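Local coordinates for protein CurD (Moorea producens 3L, PDB 5KP7) that binds 4'-phosphopantetheine and probably acts as a hydroxymethylglutaryl-CoA synthase of the thiolase-like superfamily, at residues Asp382-Gln393 against Phe415-Lys425. The protein carries 3 engineered substitutions. Residues are numbered along the deposited sequence; the frame is centred on the assembly and turned at random.
Sequences DRYSLSMEEYEQ and FPGVWKKIAGK
Tyr384 lays its ring against the short helix 416-422, joining the edge strand 384-385 of a small three-stranded sheet to that helix within this HMG-CoA synthase-family, thiolase-like protein. CG2 of Val418 makes a CH-pi contact over one face of the ring, 3.7 Å from its centroid and 16° off the normal, displaced toward the rim. Lys421 CG approaches the ring edge near its plane, while Gly417 brings its backbone close, with C 3.6 Å from Tyr384 CE2. Farther along, Phe415 directs its CZ and CE1 at the helix that begins at Met388: CZ lies 3.5 Å from Glu390 O, and Gln393 CB meets the ring at its edge, in plane, with the Gln393 amide turned 65° from it.

At the other end, Lys421 bends at chi2 (-79°) to carry its ammonium to Asp382. Lys421 NZ donates to Asp382 O at 2.9 Å, from above the carbonyl plane. The same NZ forms a salt bridge with Asp382 OD1 at 3.1 Å, met from above the carboxylate plane. A water accepts from this NZ and donates to Arg383 O. Lys425 extends the charge network by a long ion pair to Asp382 OD2, and its NZ also donates to Lys421 O.

Behind this first shell, Tyr384 is held by backbone bonds to Ala39 and Gln41. Replacing the tyrosine with an alanine would probably open a gap beside Val418 and leave Glu390 OE2 without its hydroxyl partner. Ser387, the N-cap of helix 388-397, forms a capping box with Glu390 that fixes this carboxylate: Ser387 OG accepts from Glu390 N, and Glu390 OE1 accepts from Ser387 N through its anti lone pair, while Glu390 OE2 receives Tyr384 OH at 2.6 Å on its syn lone pair.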
loop_
_atom_site.group_PDB
_atom_site.type_symbol
_atom_site.label_atom_id
_atom_site.label_comp_id
_atom_site.label_asym_id
_atom_site.label_seq_id
_atom_site.Cartn_x
_atom_site.Cartn_y
_atom_site.Cartn_z
ATOM N N ASP A 382 6.783 -19.212 4.402
ATOM C CA ASP A 382 7.574 -20.154 3.610
ATOM C C ASP A 382 8.544 -19.487 2.621
ATOM O O ASP A 382 9.306 -20.196 1.943
ATOM C CB ASP A 382 6.637 -21.144 2.878
ATOM C CG ASP A 382 7.377 -22.372 2.299
ATOM O OD1 ASP A 382 8.293 -22.898 2.946
ATOM O OD2 ASP A 382 7.047 -22.775 1.165
ATOM N N ARG A 383 8.574 -18.150 2.556
ATOM C CA ARG A 383 9.480 -17.467 1.634
ATOM C C ARG A 383 10.938 -17.605 2.072
ATOM O O ARG A 383 11.243 -17.767 3.279
ATOM C CB ARG A 383 9.120 -15.971 1.545
ATOM C CG ARG A 383 7.708 -15.742 1.006
ATOM C CD ARG A 383 7.274 -14.284 1.077
ATOM N NE ARG A 383 7.281 -13.848 2.471
ATOM C CZ ARG A 383 7.229 -12.580 2.877
ATOM N NH1 ARG A 383 7.105 -11.599 1.988
ATOM N NH2 ARG A 383 7.329 -12.312 4.185
ATOM N N TYR A 384 11.833 -17.473 1.094
ATOM C CA TYR A 384 13.279 -17.500 1.348
ATOM C C TYR A 384 13.711 -16.239 2.070
ATOM O O TYR A 384 13.326 -15.143 1.694
ATOM C CB TYR A 384 14.028 -17.606 0.024
ATOM C CG TYR A 384 15.508 -17.879 0.147
ATOM C CD1 TYR A 384 16.418 -16.825 0.197
ATOM C CD2 TYR A 384 15.996 -19.176 0.178
ATOM C CE1 TYR A 384 17.778 -17.060 0.287
ATOM C CE2 TYR A 384 17.359 -19.418 0.269
ATOM C CZ TYR A 384 18.241 -18.350 0.326
ATOM O OH TYR A 384 19.617 -18.573 0.418
ATOM N N SER A 385 14.477 -16.401 3.145
ATOM C CA SER A 385 14.960 -15.245 3.905
ATOM C C SER A 385 16.342 -14.856 3.390
ATOM O O SER A 385 17.309 -15.590 3.653
ATOM C CB SER A 385 15.044 -15.581 5.399
ATOM O OG SER A 385 15.421 -14.414 6.110
ATOM N N LEU A 386 16.444 -13.722 2.695
ATOM C CA LEU A 386 17.706 -13.279 2.080
ATOM C C LEU A 386 18.733 -12.796 3.106
ATOM O O LEU A 386 18.377 -12.115 4.055
ATOM C CB LEU A 386 17.472 -12.105 1.139
ATOM C CG LEU A 386 16.610 -12.376 -0.099
ATOM C CD1 LEU A 386 16.189 -11.065 -0.724
ATOM C CD2 LEU A 386 17.362 -13.233 -1.106
ATOM N N SER A 387 19.999 -13.128 2.875
ATOM C CA SER A 387 21.093 -12.456 3.578
ATOM C C SER A 387 21.293 -11.097 2.929
ATOM O O SER A 387 20.826 -10.819 1.802
ATOM C CB SER A 387 22.385 -13.256 3.488
ATOM O OG SER A 387 22.870 -13.288 2.161
ATOM N N MET A 388 22.015 -10.235 3.627
ATOM C CA MET A 388 22.308 -8.920 3.062
ATOM C C MET A 388 23.215 -9.043 1.812
ATOM O O MET A 388 23.080 -8.262 0.856
ATOM C CB MET A 388 22.924 -8.033 4.155
ATOM C CG MET A 388 22.761 -6.562 3.920
ATOM S SD MET A 388 21.083 -5.946 3.712
ATOM C CE MET A 388 21.491 -4.461 2.810
ATOM N N GLU A 389 24.098 -10.036 1.810
ATOM C CA GLU A 389 24.936 -10.346 0.656
ATOM C C GLU A 389 24.107 -10.748 -0.576
ATOM O O GLU A 389 24.362 -10.276 -1.688
ATOM C CB GLU A 389 25.917 -11.467 1.003
ATOM C CG GLU A 389 26.879 -11.844 -0.110
ATOM C CD GLU A 389 27.971 -12.804 0.342
ATOM O OE1 GLU A 389 28.562 -12.586 1.428
ATOM O OE2 GLU A 389 28.257 -13.776 -0.399
ATOM N N GLU A 390 23.133 -11.626 -0.365
ATOM C CA GLU A 390 22.224 -12.037 -1.440
ATOM C C GLU A 390 21.408 -10.857 -1.951
ATOM O O GLU A 390 21.271 -10.680 -3.159
ATOM C CB GLU A 390 21.319 -13.170 -0.980
ATOM C CG GLU A 390 22.022 -14.510 -0.872
ATOM C CD GLU A 390 21.259 -15.539 -0.064
ATOM O OE1 GLU A 390 20.568 -15.159 0.907
ATOM O OE2 GLU A 390 21.325 -16.741 -0.408
ATOM N N TYR A 391 20.883 -10.045 -1.030
ATOM C CA TYR A 391 20.087 -8.870 -1.389
ATOM C C TYR A 391 20.886 -7.906 -2.265
ATOM O O TYR A 391 20.405 -7.449 -3.297
ATOM C CB TYR A 391 19.552 -8.164 -0.133
ATOM C CG TYR A 391 18.888 -6.820 -0.365
ATOM C CD1 TYR A 391 17.610 -6.725 -0.925
ATOM C CD2 TYR A 391 19.522 -5.633 -0.015
ATOM C CE1 TYR A 391 17.001 -5.494 -1.116
ATOM C CE2 TYR A 391 18.924 -4.397 -0.217
ATOM C CZ TYR A 391 17.659 -4.326 -0.750
ATOM O OH TYR A 391 17.078 -3.089 -0.951
ATOM N N GLU A 392 22.115 -7.598 -1.858
ATOM C CA GLU A 392 22.955 -6.695 -2.659
ATOM C C GLU A 392 23.244 -7.276 -4.052
ATOM O O GLU A 392 23.242 -6.547 -5.032
ATOM C CB GLU A 392 24.266 -6.341 -1.910
ATOM C CG GLU A 392 23.977 -5.428 -0.730
ATOM C CD GLU A 392 25.108 -5.251 0.261
ATOM O OE1 GLU A 392 25.066 -4.223 0.973
ATOM O OE2 GLU A 392 26.002 -6.116 0.373
ATOM N N GLN A 393 23.483 -8.583 -4.128
ATOM C CA GLN A 393 23.698 -9.231 -5.412
ATOM C C GLN A 393 22.428 -9.114 -6.267
ATOM O O GLN A 393 22.492 -8.828 -7.477
ATOM C CB GLN A 393 24.030 -10.698 -5.239
ATOM C CG GLN A 393 25.377 -11.048 -4.642
ATOM C CD GLN A 393 25.468 -12.555 -4.471
ATOM O OE1 GLN A 393 25.570 -13.062 -3.343
ATOM N NE2 GLN A 393 25.375 -13.296 -5.606
ATOM N N PHE A 415 20.381 -17.824 -7.554
ATOM C CA PHE A 415 20.456 -18.250 -6.160
ATOM C C PHE A 415 19.841 -19.643 -6.085
ATOM O O PHE A 415 18.638 -19.770 -6.037
ATOM C CB PHE A 415 19.715 -17.284 -5.231
ATOM C CG PHE A 415 20.156 -15.846 -5.351
ATOM C CD1 PHE A 415 21.417 -15.449 -4.938
ATOM C CD2 PHE A 415 19.279 -14.874 -5.836
ATOM C CE1 PHE A 415 21.808 -14.110 -5.050
ATOM C CE2 PHE A 415 19.667 -13.548 -5.971
ATOM C CZ PHE A 415 20.934 -13.165 -5.564
ATOM N N PRO A 416 20.673 -20.691 -6.110
ATOM C CA PRO A 416 20.154 -22.072 -6.066
ATOM C C PRO A 416 19.151 -22.331 -4.934
ATOM O O PRO A 416 18.128 -22.991 -5.154
ATOM C CB PRO A 416 21.425 -22.911 -5.948
ATOM C CG PRO A 416 22.419 -22.108 -6.709
ATOM C CD PRO A 416 22.129 -20.675 -6.341
ATOM N N GLY A 417 19.402 -21.760 -3.759
ATOM C CA GLY A 417 18.517 -21.956 -2.604
ATOM C C GLY A 417 17.148 -21.334 -2.728
ATOM O O GLY A 417 16.167 -21.885 -2.222
ATOM N N VAL A 418 17.081 -20.184 -3.397
ATOM C CA VAL A 418 15.812 -19.529 -3.676
ATOM C C VAL A 418 15.040 -20.410 -4.631
ATOM O O VAL A 418 13.850 -20.603 -4.444
ATOM C CB VAL A 418 15.969 -18.114 -4.282
ATOM C CG1 VAL A 418 14.604 -17.524 -4.640
ATOM C CG2 VAL A 418 16.713 -17.191 -3.326
ATOM N N TRP A 419 15.714 -20.963 -5.635
ATOM C CA TRP A 419 15.025 -21.788 -6.608
ATOM C C TRP A 419 14.391 -23.022 -5.973
ATOM O O TRP A 419 13.260 -23.384 -6.312
ATOM C CB TRP A 419 15.959 -22.210 -7.751
ATOM C CG TRP A 419 15.195 -22.793 -8.882
ATOM C CD1 TRP A 419 15.102 -24.102 -9.218
ATOM C CD2 TRP A 419 14.356 -22.085 -9.786
ATOM N NE1 TRP A 419 14.306 -24.258 -10.312
ATOM C CE2 TRP A 419 13.813 -23.036 -10.675
ATOM C CE3 TRP A 419 14.028 -20.734 -9.949
ATOM C CZ2 TRP A 419 12.966 -22.687 -11.713
ATOM C CZ3 TRP A 419 13.180 -20.383 -10.977
ATOM C CH2 TRP A 419 12.658 -21.358 -11.848
ATOM N N LYS A 420 15.114 -23.639 -5.041
ATOM C CA LYS A 420 14.616 -24.831 -4.345
ATOM C C LYS A 420 13.273 -24.565 -3.649
ATOM O O LYS A 420 12.441 -25.463 -3.583
ATOM C CB LYS A 420 15.667 -25.387 -3.371
ATOM C CG LYS A 420 15.483 -26.856 -3.064
ATOM C CD LYS A 420 16.624 -27.390 -2.223
ATOM C CE LYS A 420 16.316 -28.795 -1.722
ATOM N NZ LYS A 420 17.237 -29.188 -0.631
ATOM N N LYS A 421 13.056 -23.337 -3.172
ATOM C CA LYS A 421 11.777 -22.918 -2.579
ATOM C C LYS A 421 10.635 -22.744 -3.602
ATOM O O LYS A 421 9.479 -22.958 -3.258
ATOM C CB LYS A 421 11.939 -21.597 -1.806
ATOM C CG LYS A 421 12.719 -21.697 -0.502
ATOM C CD LYS A 421 11.843 -22.253 0.607
ATOM C CE LYS A 421 12.283 -21.774 1.971
ATOM N NZ LYS A 421 11.254 -22.159 2.957
ATOM N N ILE A 422 10.963 -22.350 -4.833
ATOM C CA ILE A 422 9.985 -22.094 -5.906
ATOM C C ILE A 422 9.628 -23.371 -6.681
ATOM O O ILE A 422 8.458 -23.612 -6.979
ATOM C CB ILE A 422 10.547 -21.021 -6.888
ATOM C CG1 ILE A 422 10.787 -19.710 -6.143
ATOM C CG2 ILE A 422 9.606 -20.750 -8.062
ATOM C CD1 ILE A 422 11.500 -18.660 -6.974
ATOM N N ALA A 423 10.634 -24.177 -7.016
ATOM C CA ALA A 423 10.465 -25.314 -7.937
ATOM C C ALA A 423 9.497 -26.340 -7.380
ATOM O O ALA A 423 9.672 -26.801 -6.253
ATOM C CB ALA A 423 11.812 -25.988 -8.218
ATOM N N GLY A 424 8.520 -26.738 -8.185
ATOM C CA GLY A 424 7.555 -27.768 -7.791
ATOM C C GLY A 424 6.295 -27.205 -7.168
ATOM O O GLY A 424 5.405 -27.962 -6.814
ATOM N N LYS A 425 6.183 -25.879 -7.059
ATOM C CA LYS A 425 5.010 -25.272 -6.426
ATOM C C LYS A 425 3.950 -24.764 -7.394
ATOM O O LYS A 425 2.942 -24.259 -6.962
ATOM C CB LYS A 425 5.448 -24.145 -5.515
ATOM C CG LYS A 425 6.195 -24.648 -4.288
ATOM C CD LYS A 425 6.315 -23.524 -3.274
ATOM C CE LYS A 425 6.777 -24.020 -1.915
ATOM N NZ LYS A 425 7.804 -25.097 -1.966
HETATM O O HOH W 1 11.159 -20.020 5.049
#